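Local atomic coordinates of VP35 (Myotis lucifugus, PDB entry 6DKU), a protein that probably antagonises innate immune (interferon) responses through its interferon inhibitory domain, being a bat-genome homologue of the filoviral polymerase cofactor VP35. Residues Phe27-Ser32 with Trp113-Leu118; Leu5-Thr10 with Asp43-Met48. The protein carries 1 engineered substitution. One frame throughout, in Å; residues are numbered along the deposited sequence.

Interaction 1 (Phe27-Ser32 with Trp113-Leu118)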
ATOM      1  N   PHE A  27      -2.418   1.606  -6.760  1.00 51.83           N
ATOM      2  CA  PHE A  27      -1.111   2.148  -6.396  1.00 48.73           C
ATOM      3  C   PHE A  27      -1.253   3.180  -5.286  1.00 47.17           C
ATOM      4  O   PHE A  27      -0.477   3.175  -4.321  1.00 57.00           O
ATOM      5  CB  PHE A  27      -0.412   2.742  -7.622  1.00 47.00           C
ATOM      6  CG  PHE A  27       0.215   1.707  -8.526  1.00 47.72           C
ATOM      7  CD1 PHE A  27       1.447   1.148  -8.221  1.00 46.15           C
ATOM      8  CD2 PHE A  27      -0.435   1.287  -9.681  1.00 52.52           C
ATOM      9  CE1 PHE A  27       2.027   0.191  -9.052  1.00 53.40           C
ATOM     10  CE2 PHE A  27       0.137   0.332 -10.519  1.00 50.13           C
ATOM     11  CZ  PHE A  27       1.367  -0.217 -10.199  1.00 56.99           C
ATOM     12  N   HIS A  28      -2.253   4.064  -5.398  1.00 39.42           N
ATOM     13  CA  HIS A  28      -2.574   4.977  -4.304  1.00 49.65           C
ATOM     14  C   HIS A  28      -2.822   4.204  -3.016  1.00 49.18           C
ATOM     15  O   HIS A  28      -2.311   4.562  -1.946  1.00 55.71           O
ATOM     16  CB  HIS A  28      -3.809   5.809  -4.656  1.00 50.72           C
ATOM     17  CG  HIS A  28      -3.698   6.560  -5.944  1.00 52.16           C
ATOM     18  ND1 HIS A  28      -3.898   5.965  -7.172  1.00 48.75           N
ATOM     19  CD2 HIS A  28      -3.427   7.862  -6.195  1.00 48.27           C
ATOM     20  CE1 HIS A  28      -3.749   6.869  -8.123  1.00 51.99           C
ATOM     21  NE2 HIS A  28      -3.459   8.027  -7.556  1.00 49.35           N
ATOM     22  N   GLU A  29      -3.603   3.125  -3.114  1.00 42.09           N
ATOM     23  CA  GLU A  29      -3.869   2.288  -1.957  1.00 38.83           C
ATOM     24  C   GLU A  29      -2.602   1.636  -1.429  1.00 45.09           C
ATOM     25  O   GLU A  29      -2.466   1.466  -0.217  1.00 57.03           O
ATOM     26  CB  GLU A  29      -4.907   1.221  -2.296  1.00 36.38           C
ATOM     27  CG  GLU A  29      -6.049   1.717  -3.152  1.00 47.81           C
ATOM     28  CD  GLU A  29      -7.028   2.593  -2.395  1.00 50.76           C
ATOM     29  OE1 GLU A  29      -6.778   2.880  -1.200  1.00 54.29           O
ATOM     30  OE2 GLU A  29      -8.052   2.992  -2.998  1.00 56.59           O
ATOM     31  N   LEU A  30      -1.667   1.262  -2.302  1.00 43.33           N
ATOM     32  CA  LEU A  30      -0.422   0.681  -1.813  1.00 52.00           C
ATOM     33  C   LEU A  30       0.385   1.708  -1.034  1.00 50.61           C
ATOM     34  O   LEU A  30       0.975   1.388   0.005  1.00 57.99           O
ATOM     35  CB  LEU A  30       0.399   0.121  -2.974  1.00 49.87           C
ATOM     36  CG  LEU A  30       1.703  -0.574  -2.580  1.00 43.22           C
ATOM     37  CD1 LEU A  30       1.486  -1.566  -1.444  1.00 39.78           C
ATOM     38  CD2 LEU A  30       2.302  -1.275  -3.781  1.00 37.37           C
ATOM     39  N   VAL A  31       0.424   2.948  -1.526  1.00 48.97           N
ATOM     40  CA  VAL A  31       1.054   4.029  -0.771  1.00 50.94           C
ATOM     41  C   VAL A  31       0.412   4.148   0.605  1.00 55.50           C
ATOM     42  O   VAL A  31       1.096   4.178   1.638  1.00 63.60           O
ATOM     43  CB  VAL A  31       0.957   5.349  -1.556  1.00 42.86           C
ATOM     44  CG1 VAL A  31       1.417   6.517  -0.704  1.00 39.81           C
ATOM     45  CG2 VAL A  31       1.755   5.260  -2.849  1.00 45.01           C
ATOM     46  N   SER A  32      -0.923   4.183   0.632  1.00 49.97           N
ATOM     47  CA  SER A  32      -1.651   4.299   1.891  1.00 46.00           C
ATOM     48  C   SER A  32      -1.378   3.112   2.815  1.00 57.11           C
ATOM     49  O   SER A  32      -1.299   3.276   4.038  1.00 54.25           O
ATOM     50  CB  SER A  32      -3.148   4.432   1.603  1.00 46.50           C
ATOM     51  OG  SER A  32      -3.864   4.766   2.779  1.00 64.98           O
ATOM     52  N   TRP A 113      -0.092  -8.239  -1.740  1.00 49.09           N
ATOM     53  CA  TRP A 113      -1.336  -7.789  -1.126  1.00 52.19           C
ATOM     54  C   TRP A 113      -1.268  -6.297  -0.840  1.00 53.30           C
ATOM     55  O   TRP A 113      -0.195  -5.735  -0.610  1.00 58.63           O
ATOM     56  CB  TRP A 113      -1.618  -8.551   0.171  1.00 62.65           C
ATOM     57  CG  TRP A 113      -1.864 -10.014  -0.029  1.00 63.66           C
ATOM     58  CD1 TRP A 113      -0.990 -11.027   0.223  1.00 58.38           C
ATOM     59  CD2 TRP A 113      -3.059 -10.631  -0.529  1.00 57.39           C
ATOM     60  NE1 TRP A 113      -1.560 -12.228  -0.087  1.00 61.22           N
ATOM     61  CE2 TRP A 113      -2.831 -12.016  -0.552  1.00 58.96           C
ATOM     62  CE3 TRP A 113      -4.290 -10.144  -0.973  1.00 63.48           C
ATOM     63  CZ2 TRP A 113      -3.790 -12.925  -0.994  1.00 54.55           C
ATOM     64  CZ3 TRP A 113      -5.239 -11.044  -1.410  1.00 69.82           C
ATOM     65  CH2 TRP A 113      -4.984 -12.423  -1.415  1.00 63.06           C
ATOM     66  N   VAL A 114      -2.429  -5.647  -0.872  1.00 53.64           N
ATOM     67  CA  VAL A 114      -2.522  -4.229  -0.541  1.00 41.73           C
ATOM     68  C   VAL A 114      -3.514  -4.057   0.601  1.00 48.49           C
ATOM     69  O   VAL A 114      -3.168  -3.542   1.670  1.00 47.92           O
ATOM     70  CB  VAL A 114      -2.931  -3.386  -1.760  1.00 55.76           C
ATOM     71  CG1 VAL A 114      -2.947  -1.906  -1.391  1.00 43.95           C
ATOM     72  CG2 VAL A 114      -1.989  -3.650  -2.934  1.00 54.51           C
ATOM     73  N   TYR A 115      -4.749  -4.488   0.391  1.00 45.50           N
ATOM     74  CA  TYR A 115      -5.768  -4.383   1.421  1.00 48.15           C
ATOM     75  C   TYR A 115      -6.423  -5.731   1.647  1.00 55.63           C
ATOM     76  O   TYR A 115      -6.697  -6.476   0.698  1.00 53.03           O
ATOM     77  CB  TYR A 115      -6.858  -3.373   1.052  1.00 50.59           C
ATOM     78  CG  TYR A 115      -6.479  -1.924   1.205  1.00 62.83           C
ATOM     79  CD1 TYR A 115      -5.442  -1.531   2.044  1.00 66.00           C
ATOM     80  CD2 TYR A 115      -7.170  -0.941   0.505  1.00 62.65           C
ATOM     81  CE1 TYR A 115      -5.098  -0.199   2.171  1.00 56.01           C
ATOM     82  CE2 TYR A 115      -6.835   0.385   0.626  1.00 63.76           C
ATOM     83  CZ  TYR A 115      -5.800   0.752   1.459  1.00 62.16           C
ATOM     84  OH  TYR A 115      -5.475   2.082   1.575  1.00 71.93           O
ATOM     85  N   ILE A 116      -6.681  -6.026   2.907  1.00 52.93           N
ATOM     86  CA  ILE A 116      -7.638  -7.045   3.299  1.00 54.31           C
ATOM     87  C   ILE A 116      -8.898  -6.294   3.718  1.00 57.51           C
ATOM     88  O   ILE A 116      -8.936  -5.681   4.792  1.00 60.79           O
ATOM     89  CB  ILE A 116      -7.105  -7.926   4.431  1.00 46.24           C
ATOM     90  CG1 ILE A 116      -5.785  -8.578   4.027  1.00 54.67           C
ATOM     91  CG2 ILE A 116      -8.110  -8.997   4.770  1.00 61.90           C
ATOM     92  CD1 ILE A 116      -5.716  -9.024   2.584  1.00 62.45           C
ATOM     93  N   TYR A 117      -9.915  -6.299   2.859  1.00 52.04           N
ATOM     94  CA  TYR A 117     -11.176  -5.654   3.197  1.00 57.62           C
ATOM     95  C   TYR A 117     -11.995  -6.545   4.119  1.00 71.66           C
ATOM     96  O   TYR A 117     -12.057  -7.762   3.931  1.00 69.41           O
ATOM     97  CB  TYR A 117     -11.990  -5.353   1.942  1.00 65.04           C
ATOM     98  CG  TYR A 117     -11.474  -4.199   1.125  1.00 56.16           C
ATOM     99  CD1 TYR A 117     -11.584  -2.895   1.579  1.00 55.73           C
ATOM    100  CD2 TYR A 117     -10.890  -4.416  -0.109  1.00 53.84           C
ATOM    101  CE1 TYR A 117     -11.109  -1.841   0.824  1.00 64.60           C
ATOM    102  CE2 TYR A 117     -10.417  -3.377  -0.869  1.00 56.56           C
ATOM    103  CZ  TYR A 117     -10.528  -2.093  -0.403  1.00 62.43           C
ATOM    104  OH  TYR A 117     -10.050  -1.066  -1.175  1.00 64.22           O
ATOM    105  N   LEU A 118     -12.639  -5.928   5.108  1.00 84.44           N
ATOM    106  CA  LEU A 118     -13.501  -6.624   6.060  1.00 79.56           C
ATOM    107  C   LEU A 118     -14.952  -6.270   5.760  1.00 81.36           C
ATOM    108  O   LEU A 118     -15.373  -5.125   5.957  1.00 81.41           O
ATOM    109  CB  LEU A 118     -13.115  -6.262   7.491  1.00 76.37           C
ATOM    110  CG  LEU A 118     -12.274  -7.335   8.166  1.00 76.71           C
ATOM    111  CD1 LEU A 118     -13.183  -8.464   8.645  1.00 93.97           C
ATOM    112  CD2 LEU A 118     -11.216  -7.861   7.185  1.00 75.48           C
TER
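The ring of Tyr115 meets Glu29 with its edge: Glu29 OE1 lies near the ring plane beside CE2. One face of the same ring takes CG1 of Val114, 4.2 Å above the plane and offset toward the rim, while the hydroxyl of Tyr117 lies in plane at the neighbouring rim atom CD2. Tyr117 in turn has CB of Tyr115 over one of its own faces. The Glu29 and Tyr115 side chains cross at about a right angle, with carboxylate and ring planes 62° apart. Glu29 bends at chi2 (-74°), which turns CD back toward CE2 of Tyr115, 3.7 Å away. Tyr115 OH donates a hydrogen bond of 3.2 Å to Glu29 OE1, met on the anti side and slightly out of the carboxylate plane. Ser32, one turn further along, gives a weak bond from OG to Tyr115 OH at 3.4 Å. The other carboxylate oxygen, OE2, is salt-bridged to Arg24 and hydrogen-bonded to Tyr95, and these partners would be expected to favour the charged form of this buried acid. Closer to the strand backbone, Val114 CG1 rests against the helix backbone, 3.5 Å from Leu30 N, and lies 4.2 Å from Leu30 CB. The axes of 27-32 and 113-118 approach to 7.8 Å at 83°, so the helix is packed across the strand. Val114 and Tyr115 both face Leu126, a classic beta bulge, at a seam consistent with the helical and beta-sheet subdomains meeting in the VP35 interferon inhibitory domain.

Interaction 2 (Leu5-Thr10 with Asp43-Met48)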
ATOM      1  N   LEU A   5      10.763  18.651  10.487  1.00 86.59           N
ATOM      2  CA  LEU A   5       9.695  17.812  11.003  1.00 69.85           C
ATOM      3  C   LEU A   5       9.790  16.410  10.419  1.00 68.38           C
ATOM      4  O   LEU A   5       9.732  16.255   9.189  1.00 63.81           O
ATOM      5  CB  LEU A   5       8.333  18.435  10.688  1.00 73.14           C
ATOM      6  CG  LEU A   5       7.150  17.969  11.540  1.00 78.29           C
ATOM      7  CD1 LEU A   5       7.191  18.656  12.883  1.00 98.43           C
ATOM      8  CD2 LEU A   5       5.823  18.250  10.854  1.00 64.22           C
ATOM      9  N   PRO A   6       9.942  15.370  11.237  1.00 56.42           N
ATOM     10  CA  PRO A   6       9.931  14.004  10.704  1.00 50.40           C
ATOM     11  C   PRO A   6       8.583  13.658  10.092  1.00 59.11           C
ATOM     12  O   PRO A   6       7.578  14.341  10.300  1.00 73.15           O
ATOM     13  CB  PRO A   6      10.219  13.135  11.935  1.00 52.04           C
ATOM     14  CG  PRO A   6      10.802  14.054  12.936  1.00 55.41           C
ATOM     15  CD  PRO A   6      10.155  15.382  12.693  1.00 55.82           C
ATOM     16  N   LEU A   7       8.567  12.569   9.329  1.00 56.35           N
ATOM     17  CA  LEU A   7       7.368  12.227   8.575  1.00 52.94           C
ATOM     18  C   LEU A   7       6.278  11.651   9.470  1.00 53.69           C
ATOM     19  O   LEU A   7       6.543  11.027  10.499  1.00 72.20           O
ATOM     20  CB  LEU A   7       7.680  11.219   7.471  1.00 50.13           C
ATOM     21  CG  LEU A   7       8.493  11.719   6.282  1.00 61.74           C
ATOM     22  CD1 LEU A   7       9.525  10.676   5.889  1.00 67.33           C
ATOM     23  CD2 LEU A   7       7.593  12.082   5.108  1.00 49.97           C
ATOM     24  N   ASP A   8       5.043  11.871   9.056  1.00 48.08           N
ATOM     25  CA  ASP A   8       3.866  11.194   9.578  1.00 51.32           C
ATOM     26  C   ASP A   8       3.146  10.577   8.404  1.00 44.79           C
ATOM     27  O   ASP A   8       3.405  10.943   7.247  1.00 55.70           O
ATOM     28  CB  ASP A   8       2.957  12.165  10.350  1.00 66.37           C
ATOM     29  CG  ASP A   8       2.299  13.201   9.458  1.00 80.59           C
ATOM     30  OD1 ASP A   8       2.966  13.716   8.539  1.00 94.16           O
ATOM     31  OD2 ASP A   8       1.113  13.518   9.697  1.00 90.63           O
ATOM     32  N   PRO A   9       2.271   9.587   8.632  1.00 48.60           N
ATOM     33  CA  PRO A   9       1.621   8.894   7.500  1.00 39.56           C
ATOM     34  C   PRO A   9       0.992   9.813   6.465  1.00 41.98           C
ATOM     35  O   PRO A   9       1.162   9.578   5.265  1.00 49.16           O
ATOM     36  CB  PRO A   9       0.570   8.022   8.194  1.00 42.11           C
ATOM     37  CG  PRO A   9       1.215   7.680   9.507  1.00 50.69           C
ATOM     38  CD  PRO A   9       2.021   8.897   9.916  1.00 47.27           C
ATOM     39  N   THR A  10       0.297  10.870   6.896  1.00 51.28           N
ATOM     40  CA  THR A  10      -0.444  11.716   5.961  1.00 49.66           C
ATOM     41  C   THR A  10       0.486  12.394   4.962  1.00 59.94           C
ATOM     42  O   THR A  10       0.238  12.369   3.748  1.00 60.53           O
ATOM     43  CB  THR A  10      -1.254  12.765   6.726  1.00 60.43           C
ATOM     44  OG1 THR A  10      -2.034  12.126   7.747  1.00 65.68           O
ATOM     45  CG2 THR A  10      -2.182  13.506   5.778  1.00 51.63           C
ATOM     46  N   ASP A  43      10.399   4.223   9.796  1.00 67.03           N
ATOM     47  CA  ASP A  43       9.981   3.361   8.693  1.00 66.93           C
ATOM     48  C   ASP A  43       9.521   4.187   7.494  1.00 69.77           C
ATOM     49  O   ASP A  43       9.859   3.872   6.344  1.00 66.53           O
ATOM     50  CB  ASP A  43       8.867   2.416   9.145  1.00 51.27           C
ATOM     51  CG  ASP A  43       9.318   1.452  10.218  1.00 64.75           C
ATOM     52  OD1 ASP A  43      10.538   1.219  10.353  1.00 71.97           O
ATOM     53  OD2 ASP A  43       8.444   0.923  10.932  1.00 63.90           O
ATOM     54  N   LEU A  44       8.754   5.251   7.746  1.00 56.03           N
ATOM     55  CA  LEU A  44       8.330   6.124   6.657  1.00 52.41           C
ATOM     56  C   LEU A  44       9.521   6.728   5.923  1.00 49.40           C
ATOM     57  O   LEU A  44       9.500   6.832   4.694  1.00 61.11           O
ATOM     58  CB  LEU A  44       7.394   7.218   7.173  1.00 49.92           C
ATOM     59  CG  LEU A  44       6.005   6.807   7.668  1.00 47.28           C
ATOM     60  CD1 LEU A  44       5.251   8.018   8.170  1.00 39.67           C
ATOM     61  CD2 LEU A  44       5.229   6.146   6.552  1.00 36.51           C
ATOM     62  N   GLN A  45      10.580   7.119   6.635  1.00 51.18           N
ATOM     63  CA  GLN A  45      11.688   7.717   5.894  1.00 65.25           C
ATOM     64  C   GLN A  45      12.575   6.652   5.241  1.00 69.10           C
ATOM     65  O   GLN A  45      13.263   6.938   4.255  1.00 52.10           O
ATOM     66  CB  GLN A  45      12.470   8.677   6.785  1.00 46.71           C
ATOM     67  CG  GLN A  45      13.621   9.359   6.072  1.00 52.92           C
ATOM     68  CD  GLN A  45      13.171  10.642   5.398  1.00 72.81           C
ATOM     69  OE1 GLN A  45      12.563  11.504   6.031  1.00 69.49           O
ATOM     70  NE2 GLN A  45      13.416  10.745   4.087  1.00 73.64           N
ATOM     71  N   VAL A  46      12.536   5.414   5.729  1.00 54.41           N
ATOM     72  CA  VAL A  46      13.139   4.329   4.972  1.00 51.35           C
ATOM     73  C   VAL A  46      12.407   4.163   3.641  1.00 60.98           C
ATOM     74  O   VAL A  46      13.019   4.189   2.563  1.00 66.39           O
ATOM     75  CB  VAL A  46      13.138   3.035   5.807  1.00 55.26           C
ATOM     76  CG1 VAL A  46      13.439   1.842   4.914  1.00 65.50           C
ATOM     77  CG2 VAL A  46      14.145   3.134   6.942  1.00 49.46           C
ATOM     78  N   ALA A  47      11.082   4.016   3.700  1.00 46.95           N
ATOM     79  CA  ALA A  47      10.294   3.864   2.485  1.00 46.33           C
ATOM     80  C   ALA A  47      10.490   5.046   1.542  1.00 61.90           C
ATOM     81  O   ALA A  47      10.610   4.869   0.323  1.00 66.01           O
ATOM     82  CB  ALA A  47       8.823   3.695   2.856  1.00 39.00           C
ATOM     83  N   MET A  48      10.538   6.261   2.091  1.00 58.26           N
ATOM     84  CA  MET A  48      10.669   7.457   1.268  1.00 48.96           C
ATOM     85  C   MET A  48      12.052   7.544   0.637  1.00 57.15           C
ATOM     86  O   MET A  48      12.189   7.874  -0.548  1.00 62.86           O
ATOM     87  CB  MET A  48      10.392   8.693   2.112  1.00 51.66           C
ATOM     88  CG  MET A  48      10.698   9.991   1.408  1.00 59.95           C
ATOM     89  SD  MET A  48       9.284  10.548   0.449  1.00 68.76           S
ATOM     90  CE  MET A  48       8.041  10.687   1.734  1.00 51.94           C
TER
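Leu7 comes nearest to Leu44, their CA atoms 6.5 Å apart, where an extended run of backbone passes beside helix 41-56 before turning into helix 9-18 at Asp8. On the 5-10 side Leu7 makes most of the contact. Its CB lies 4.0 Å from Leu44 CB, and its two methyls part: Leu7 CD1 lies 3.7 Å from Gln45 CB, and Leu7 CD2 meets the methyl CE of Met48, at 3.7 Å. Met48 bends at chi2 and chi3 (87° and 59°), chi3 placing CE against Leu7 CD2. Gln45 crosses Leu7 at about a right angle and offers it the carbon chain and the OE1 side of the amide, its NE2 being hydrogen-bonded to Asp49. Leu44 reaches on with CD1 to the backbone between Asp8 and Pro9 and to the proline ring, where Pro9 CD is 3.8 Å from Leu44 CD1. No hydrogen bond links the segments, and the interface is largely apolar. Asp8 is the N-cap, its OD1 weakly bonded to Glu11 N, and Pro9 follows as the first helical residue. The arrangement is that of an N-capped helix start, with the chain leading into it held by hydrophobic contacts against a neighbouring helix of the helical part of the domain.

How the interactions relate
The centres of interaction 1 and interaction 2 are 18 Å apart and their nearest atoms about 7 Å, so the two do not touch. Interaction 1 is buried about 4 Å from the centre of the chain, whereas interaction 2 is partly buried about 14 Å from it. Helix 26-37 connects them: Glu29, Leu30 and Ser32 meet strand 113-119, while Val31 packs on Val13 and Leu16 of helix 9-18. Further along helix 26-37, Ile34 touches Ala47 and Ala35 touches Pro9. Leu16 also meets Met48, giving a second route between the sites. Both contacts belong to the architecture of one domain.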